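Local coordinates for protein gamma-glutamyl-gamma-aminobutyraldehyde dehydrogenase (Burkholderia cenocepacia, PDB 4LIH) that probably oxidises aldehydes, gamma-glutamyl-gamma-aminobutyraldehyde likely among them, to carboxylic acids with NAD(P)+ as electron acceptor, at residues P130-C135 / M181-F186; E137-A142 / G467-P472; G377-V380 / G386-V389. One frame throughout, in Å; residues are numbered along the deposited sequence.

Interaction 1 of 3, residues P130-C135 / M181-F186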
# COMPACT_ATOMS: atom_id res chain seq x y z
N PRO A 130 -2.13 -30.10 -3.02
CA PRO A 130 -1.42 -28.97 -3.64
C PRO A 130 -1.84 -27.59 -3.11
O PRO A 130 -0.98 -26.70 -3.01
CB PRO A 130 -1.77 -29.09 -5.13
CG PRO A 130 -2.19 -30.49 -5.31
CD PRO A 130 -2.83 -30.93 -4.02
N GLY A 131 -3.13 -27.43 -2.76
CA GLY A 131 -3.68 -26.19 -2.17
C GLY A 131 -3.01 -25.89 -0.84
O GLY A 131 -2.66 -24.77 -0.56
N ALA A 132 -2.84 -26.91 -0.00
CA ALA A 132 -2.19 -26.72 1.28
C ALA A 132 -0.76 -26.22 1.12
O ALA A 132 -0.31 -25.32 1.87
CB ALA A 132 -2.20 -28.02 2.12
N ALA A 133 -0.04 -26.87 0.19
CA ALA A 133 1.36 -26.61 -0.04
C ALA A 133 1.48 -25.18 -0.62
O ALA A 133 2.28 -24.43 -0.12
CB ALA A 133 1.96 -27.61 -0.97
N TYR A 134 0.56 -24.82 -1.54
CA TYR A 134 0.54 -23.46 -2.16
C TYR A 134 0.28 -22.42 -1.12
O TYR A 134 0.95 -21.39 -1.07
CB TYR A 134 -0.45 -23.39 -3.30
CG TYR A 134 -0.90 -21.99 -3.80
CD1 TYR A 134 0.00 -21.07 -4.34
CD2 TYR A 134 -2.24 -21.66 -3.84
CE1 TYR A 134 -0.39 -19.83 -4.81
CE2 TYR A 134 -2.67 -20.44 -4.34
CZ TYR A 134 -1.77 -19.53 -4.83
OH TYR A 134 -2.24 -18.31 -5.31
N CYS A 135 -0.63 -22.73 -0.19
CA CYS A 135 -0.91 -21.76 0.86
C CYS A 135 0.33 -21.49 1.74
O CYS A 135 0.70 -20.34 1.99
CB CYS A 135 -2.12 -22.19 1.68
SG CYS A 135 -2.53 -21.07 3.02
N MET A 181 -8.05 -26.53 4.94
CA MET A 181 -8.47 -25.54 5.96
C MET A 181 -7.44 -25.40 7.04
O MET A 181 -7.17 -24.30 7.50
CB MET A 181 -9.84 -25.86 6.58
CG MET A 181 -11.02 -25.62 5.64
SD MET A 181 -11.17 -24.03 4.77
CE MET A 181 -10.85 -22.88 6.16
N ALA A 182 -6.85 -26.51 7.45
CA ALA A 182 -5.74 -26.48 8.43
C ALA A 182 -4.66 -25.51 7.94
O ALA A 182 -4.27 -24.57 8.65
CB ALA A 182 -5.18 -27.89 8.69
N ALA A 183 -4.19 -25.72 6.72
CA ALA A 183 -3.13 -24.91 6.14
C ALA A 183 -3.54 -23.43 5.98
O ALA A 183 -2.72 -22.54 6.12
CB ALA A 183 -2.75 -25.48 4.81
N TRP A 184 -4.81 -23.16 5.67
CA TRP A 184 -5.30 -21.75 5.59
C TRP A 184 -5.14 -21.02 6.94
O TRP A 184 -4.96 -19.80 6.97
CB TRP A 184 -6.79 -21.70 5.19
CG TRP A 184 -7.01 -21.86 3.73
CD1 TRP A 184 -6.12 -22.35 2.82
CD2 TRP A 184 -8.19 -21.54 3.00
NE1 TRP A 184 -6.68 -22.37 1.57
CE2 TRP A 184 -7.95 -21.86 1.64
CE3 TRP A 184 -9.46 -21.04 3.35
CZ2 TRP A 184 -8.91 -21.69 0.63
CZ3 TRP A 184 -10.41 -20.82 2.33
CH2 TRP A 184 -10.12 -21.17 0.99
N LYS A 185 -5.24 -21.76 8.03
CA LYS A 185 -4.89 -21.24 9.36
C LYS A 185 -3.38 -21.23 9.61
O LYS A 185 -2.81 -20.19 9.90
CB LYS A 185 -5.57 -22.00 10.50
CG LYS A 185 -7.07 -22.22 10.40
CD LYS A 185 -7.88 -21.00 10.05
CE LYS A 185 -9.35 -21.38 10.05
NZ LYS A 185 -10.20 -20.30 9.49
N PHE A 186 -2.71 -22.38 9.52
CA PHE A 186 -1.32 -22.43 9.98
C PHE A 186 -0.30 -21.77 9.03
O PHE A 186 0.79 -21.40 9.45
CB PHE A 186 -0.90 -23.85 10.40
CG PHE A 186 -0.84 -24.88 9.29
CD1 PHE A 186 0.05 -24.77 8.22
CD2 PHE A 186 -1.60 -26.04 9.37
CE1 PHE A 186 0.10 -25.74 7.25
CE2 PHE A 186 -1.54 -27.02 8.40
CZ PHE A 186 -0.68 -26.89 7.35
O HOH W 1 -5.15 -23.06 -0.55
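Cys135 reaches from helix 121-142 straight at helix 178-191 and settles where Ala183 and Trp184 follow each other. Its SG lies anti to its own backbone N (chi1 179°), which carries the sulfur outward from the helix into the gap between the two. There SG stands 3.4 Å from the carbonyl O of Ala183 and also meets the indole of Trp184, with CD1 at 3.8 Å. The sulfur sits obliquely to the five-membered ring, 60° off its normal, in a Cys sulfur-aromatic contact made at the CD1 corner. Ala183 points back across the gap, and its CB meets CB of Ala132, one turn before Cys135, at 3.7 Å. With only methyl groups at this level, the CA atoms of Ala132 and Ala183 come within 5.3 Å. The two segments run side by side in the same direction, their axes 4° from parallel and 8.6 Å apart. Such a pair of buried parallel helices belongs to the alpha/beta architecture of the aldehyde dehydrogenase family, in which helices pack against a central sheet; Lys185, on helix 178-191, makes a salt bridge to Asp484 and a hydrogen bond to Thr250 of strand 246-250. Trp184 leaves its helix pointing away from the partner, but the indole swings back, and its NE1 gives its hydrogen to water 1, in the ring plane, at 2.7 Å. That water in turn donates to the carbonyl O of Gly131 at 3.0 Å, bridging indole and helix backbone. The indole meets Phe473 edge-to-face, and the Trp184 side chain is about 6 Å from that of Glu274, the predicted active-site residue; a bound MES molecule lies close by, consistent with a place beside the substrate pocket.

Interaction 2 of 3, residues E137-A142 / G467-P472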
# COMPACT_ATOMS: atom_id res chain seq x y z
N GLU A 137 3.49 -22.01 0.90
CA GLU A 137 4.49 -21.36 0.08
C GLU A 137 4.25 -19.88 -0.13
O GLU A 137 5.21 -19.06 -0.14
CB GLU A 137 4.58 -22.04 -1.31
CG GLU A 137 5.15 -23.46 -1.30
CD GLU A 137 4.74 -24.32 -2.50
OE1 GLU A 137 3.88 -23.97 -3.34
OE2 GLU A 137 5.27 -25.41 -2.59
N TRP A 138 2.99 -19.52 -0.34
CA TRP A 138 2.63 -18.13 -0.67
C TRP A 138 2.86 -17.26 0.56
O TRP A 138 3.49 -16.22 0.49
CB TRP A 138 1.18 -18.07 -1.12
CG TRP A 138 0.74 -16.81 -1.79
CD1 TRP A 138 0.73 -16.56 -3.13
CD2 TRP A 138 0.20 -15.65 -1.17
NE1 TRP A 138 0.25 -15.28 -3.38
CE2 TRP A 138 -0.13 -14.72 -2.20
CE3 TRP A 138 -0.02 -15.29 0.16
CZ2 TRP A 138 -0.65 -13.44 -1.93
CZ3 TRP A 138 -0.60 -14.02 0.43
CH2 TRP A 138 -0.90 -13.12 -0.64
N PHE A 139 2.44 -17.73 1.73
CA PHE A 139 2.69 -16.91 2.91
C PHE A 139 4.19 -16.84 3.24
O PHE A 139 4.66 -15.80 3.69
CB PHE A 139 1.82 -17.31 4.11
CG PHE A 139 0.38 -16.84 3.96
CD1 PHE A 139 0.06 -15.47 4.13
CD2 PHE A 139 -0.59 -17.71 3.51
CE1 PHE A 139 -1.27 -15.02 3.98
CE2 PHE A 139 -1.89 -17.26 3.33
CZ PHE A 139 -2.22 -15.94 3.57
N ALA A 140 4.92 -17.92 2.97
CA ALA A 140 6.36 -17.95 3.14
C ALA A 140 6.97 -16.89 2.24
O ALA A 140 7.81 -16.08 2.67
CB ALA A 140 6.92 -19.31 2.76
N GLU A 141 6.53 -16.89 1.00
CA GLU A 141 7.09 -15.97 -0.01
C GLU A 141 6.68 -14.52 0.26
O GLU A 141 7.30 -13.61 -0.25
CB GLU A 141 6.59 -16.38 -1.39
CG GLU A 141 7.23 -17.62 -1.98
CD GLU A 141 6.59 -18.06 -3.30
OE1 GLU A 141 5.49 -17.59 -3.62
OE2 GLU A 141 7.19 -18.85 -4.05
N ALA A 142 5.61 -14.31 1.00
CA ALA A 142 5.17 -12.94 1.35
C ALA A 142 5.93 -12.31 2.52
O ALA A 142 5.94 -11.08 2.64
CB ALA A 142 3.70 -12.95 1.62
N GLY A 467 -8.13 -21.06 -7.04
CA GLY A 467 -7.72 -21.15 -5.64
C GLY A 467 -6.75 -20.06 -5.23
O GLY A 467 -5.99 -20.26 -4.27
N ASP A 468 -6.82 -18.90 -5.89
CA ASP A 468 -5.77 -17.94 -5.80
C ASP A 468 -5.70 -17.37 -4.38
O ASP A 468 -6.72 -16.99 -3.78
CB ASP A 468 -6.00 -16.84 -6.82
CG ASP A 468 -4.74 -16.08 -7.13
OD1 ASP A 468 -4.29 -15.26 -6.30
OD2 ASP A 468 -4.19 -16.31 -8.21
N MET A 469 -4.50 -17.33 -3.85
CA MET A 469 -4.24 -16.81 -2.50
C MET A 469 -4.39 -15.31 -2.40
O MET A 469 -4.43 -14.77 -1.28
CB MET A 469 -2.78 -17.30 -2.08
CG MET A 469 -2.53 -17.53 -0.59
SD MET A 469 -3.79 -18.51 0.24
CE MET A 469 -4.06 -19.90 -0.78
N ASN A 470 -4.48 -14.59 -3.50
CA ASN A 470 -4.71 -13.13 -3.42
C ASN A 470 -6.12 -12.68 -3.00
O ASN A 470 -6.35 -11.47 -2.73
CB ASN A 470 -4.33 -12.46 -4.73
CG ASN A 470 -2.82 -12.36 -4.91
OD1 ASN A 470 -2.19 -11.43 -4.41
ND2 ASN A 470 -2.27 -13.23 -5.72
N PHE A 471 -7.07 -13.60 -2.92
CA PHE A 471 -8.46 -13.18 -2.70
C PHE A 471 -8.88 -13.52 -1.28
O PHE A 471 -9.17 -14.67 -1.02
CB PHE A 471 -9.36 -13.89 -3.72
CG PHE A 471 -9.12 -13.51 -5.15
CD1 PHE A 471 -9.23 -12.20 -5.55
CD2 PHE A 471 -8.73 -14.48 -6.09
CE1 PHE A 471 -9.02 -11.86 -6.88
CE2 PHE A 471 -8.54 -14.14 -7.40
CZ PHE A 471 -8.70 -12.83 -7.82
N PRO A 472 -8.96 -12.50 -0.37
CA PRO A 472 -9.49 -12.82 0.97
C PRO A 472 -10.87 -13.46 0.87
O PRO A 472 -11.58 -13.15 -0.07
CB PRO A 472 -9.59 -11.45 1.65
CG PRO A 472 -9.67 -10.45 0.52
CD PRO A 472 -8.87 -11.03 -0.59
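Trp138 offers a face of its indole to Met469, whose CB lies 3.5 Å from the centroid of the five-membered ring and 9° off its normal, a CH-pi contact. The next methylene, CG, continues over the ring junction, 3.4 Å from CD2 of Trp138. The tryptophan side chain leaves the helix with its CG anti to the backbone N (chi1 -166°), a course that takes the indole out toward the loop. At the ring edge, near its plane, Asn470 OD1 approaches Trp138 CZ2 at 3.5 Å, with amide and indole planes almost perpendicular. Trp138 NE1 and Asn470 ND2 both donate to the carbonyl O of Asp144 of the second subunit. Asn470 is also held from within its loop, because OD1 of Asp468 accepts from its backbone N through the anti lone pair and from its ND2 through the syn one, both at 2.9 Å.

Phe139 follows, its CE2 3.8 Å from SD of Met469. The bend at chi2 of Met469 places the sulfur oblique to this ring, a Met-aromatic contact, and the one at chi3 turns only its methyl, while CE3 of Trp138 covers the centre of one phenyl face. The bond from Asn470 N to Asp468 OD1 closes an Asx turn, set within a type I beta turn from Asp468 to Phe471 that packs against the C-terminal part of helix 121-142 at a subunit interface.

Interaction 3 of 3, residues G377-V380 / G386-V389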
# COMPACT_ATOMS: atom_id res chain seq x y z
N GLY A 377 -31.99 -37.73 -5.13
CA GLY A 377 -32.77 -37.81 -3.92
C GLY A 377 -32.67 -39.10 -3.12
O GLY A 377 -33.32 -39.20 -2.13
N ALA A 378 -31.90 -40.09 -3.55
CA ALA A 378 -31.84 -41.40 -2.87
C ALA A 378 -30.47 -41.68 -2.21
O ALA A 378 -29.44 -41.31 -2.77
CB ALA A 378 -32.14 -42.51 -3.87
N ARG A 379 -30.48 -42.30 -1.03
CA ARG A 379 -29.31 -42.99 -0.55
C ARG A 379 -28.92 -44.10 -1.53
O ARG A 379 -29.79 -44.74 -2.13
CB ARG A 379 -29.56 -43.60 0.83
CG ARG A 379 -28.34 -44.34 1.37
CD ARG A 379 -28.57 -44.85 2.78
NE ARG A 379 -27.35 -45.40 3.37
CZ ARG A 379 -27.20 -45.74 4.65
NH1 ARG A 379 -28.22 -45.59 5.50
NH2 ARG A 379 -26.05 -46.24 5.09
N VAL A 380 -27.61 -44.32 -1.69
CA VAL A 380 -27.11 -45.41 -2.54
C VAL A 380 -25.98 -46.20 -1.86
O VAL A 380 -25.41 -45.77 -0.85
CB VAL A 380 -26.66 -44.90 -3.93
CG1 VAL A 380 -27.86 -44.58 -4.82
CG2 VAL A 380 -25.79 -43.68 -3.80
N GLY A 386 -20.41 -47.84 3.67
CA GLY A 386 -20.14 -46.39 3.62
C GLY A 386 -21.38 -45.56 3.37
O GLY A 386 -22.50 -46.09 3.25
N PHE A 387 -21.19 -44.24 3.26
CA PHE A 387 -22.29 -43.28 3.31
C PHE A 387 -22.35 -42.48 2.03
O PHE A 387 -21.47 -41.71 1.76
CB PHE A 387 -22.08 -42.40 4.52
CG PHE A 387 -21.84 -43.19 5.78
CD1 PHE A 387 -22.88 -43.89 6.34
CD2 PHE A 387 -20.58 -43.32 6.32
CE1 PHE A 387 -22.69 -44.66 7.47
CE2 PHE A 387 -20.37 -44.07 7.44
CZ PHE A 387 -21.41 -44.75 8.02
N TYR A 388 -23.40 -42.71 1.24
CA TYR A 388 -23.49 -42.21 -0.15
C TYR A 388 -24.92 -41.77 -0.47
O TYR A 388 -25.87 -42.43 -0.07
CB TYR A 388 -23.07 -43.29 -1.13
CG TYR A 388 -21.66 -43.80 -0.97
CD1 TYR A 388 -20.57 -43.16 -1.56
CD2 TYR A 388 -21.41 -44.91 -0.22
CE1 TYR A 388 -19.28 -43.63 -1.41
CE2 TYR A 388 -20.12 -45.41 -0.07
CZ TYR A 388 -19.06 -44.76 -0.63
OH TYR A 388 -17.78 -45.29 -0.47
N VAL A 389 -25.05 -40.65 -1.18
CA VAL A 389 -26.36 -40.07 -1.52
C VAL A 389 -26.19 -39.45 -2.90
O VAL A 389 -25.14 -38.86 -3.22
CB VAL A 389 -26.88 -39.10 -0.42
CG1 VAL A 389 -25.93 -37.94 -0.19
CG2 VAL A 389 -28.28 -38.59 -0.71
O HOH W 2 -24.83 -45.38 2.02
O HOH W 3 -23.81 -47.98 4.72
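Gly386 faces Arg379 through solvent, its carbonyl O taking a hydrogen from water 2 and another from water 3, each at 2.7 Å. Water 2 accepts in turn from Arg379 NE, lying in the plane of the guanidinium, and water 3 accepts weakly from Arg379 NH2. The arginine chain is extended from a CG anti to the backbone N (chi1 180°) and runs along the neighbouring strand, which brings its guanidinium to this end of the hairpin. Phe387 comes next, its side chain lying beside that of Arg379 and pointing the same way; CD1 is 4.1 Å from NH2, with ring and guanidinium planes 38° apart. Tyr388 supplies the direct backbone link. Its carbonyl O receives the hydrogen of Val380 N at 3.0 Å in a nearly straight bond (171°), although the donor stands above the carbonyl plane. The tyrosine N donates to water 2, and the same water donates to Val380 O, filling in between the strands where they part. This is an antiparallel beta hairpin between strands 379-380 and 388-395, at the edge of the mixed sheet that continues through strand 411-417. On the face shared by Tyr388 and Val380, CB of the tyrosine touches CG2 of the valine at 3.8 Å, the two side chains crossing at about a right angle, while the phenol leads off to hydrogen-bond the carbonyl O of Ile51. Val389 then pairs with Arg379 in an antiparallel non-hydrogen-bonded pair, their CA atoms 4.3 Å apart. A CA-H...O contact joins Val389 CA to the carbonyl O of Ala378 at 3.5 Å, and CG2 of Val389 reaches the same oxygen at 3.6 Å. The Val389 side chain also packs on Leu361 and Ile364 of helix 354-370, which meets Arg379 and Phe387 through Leu357.

Overall arrangement
Interactions 1 and 2 share helix 121-142 and have centres 9 Å apart; their segments alternate along the chain. They meet directly, Tyr134 OH making a probable hydrogen bond to Met469 N while Cys135 CB packs on Met469 CE. Helix 121-142 thereby joins helix 178-191, close to the predicted active site, to loop 467-472 and the subunit interfaces of the tetramer. Interaction 3 is a local hairpin whose segments fall between the two of interaction 2 in sequence. It lies on the mixed sheet that includes strands 388-395 and 411-417, with its centre about 30 Å from that of interaction 1 and about 36 Å from that of interaction 2, and touches neither.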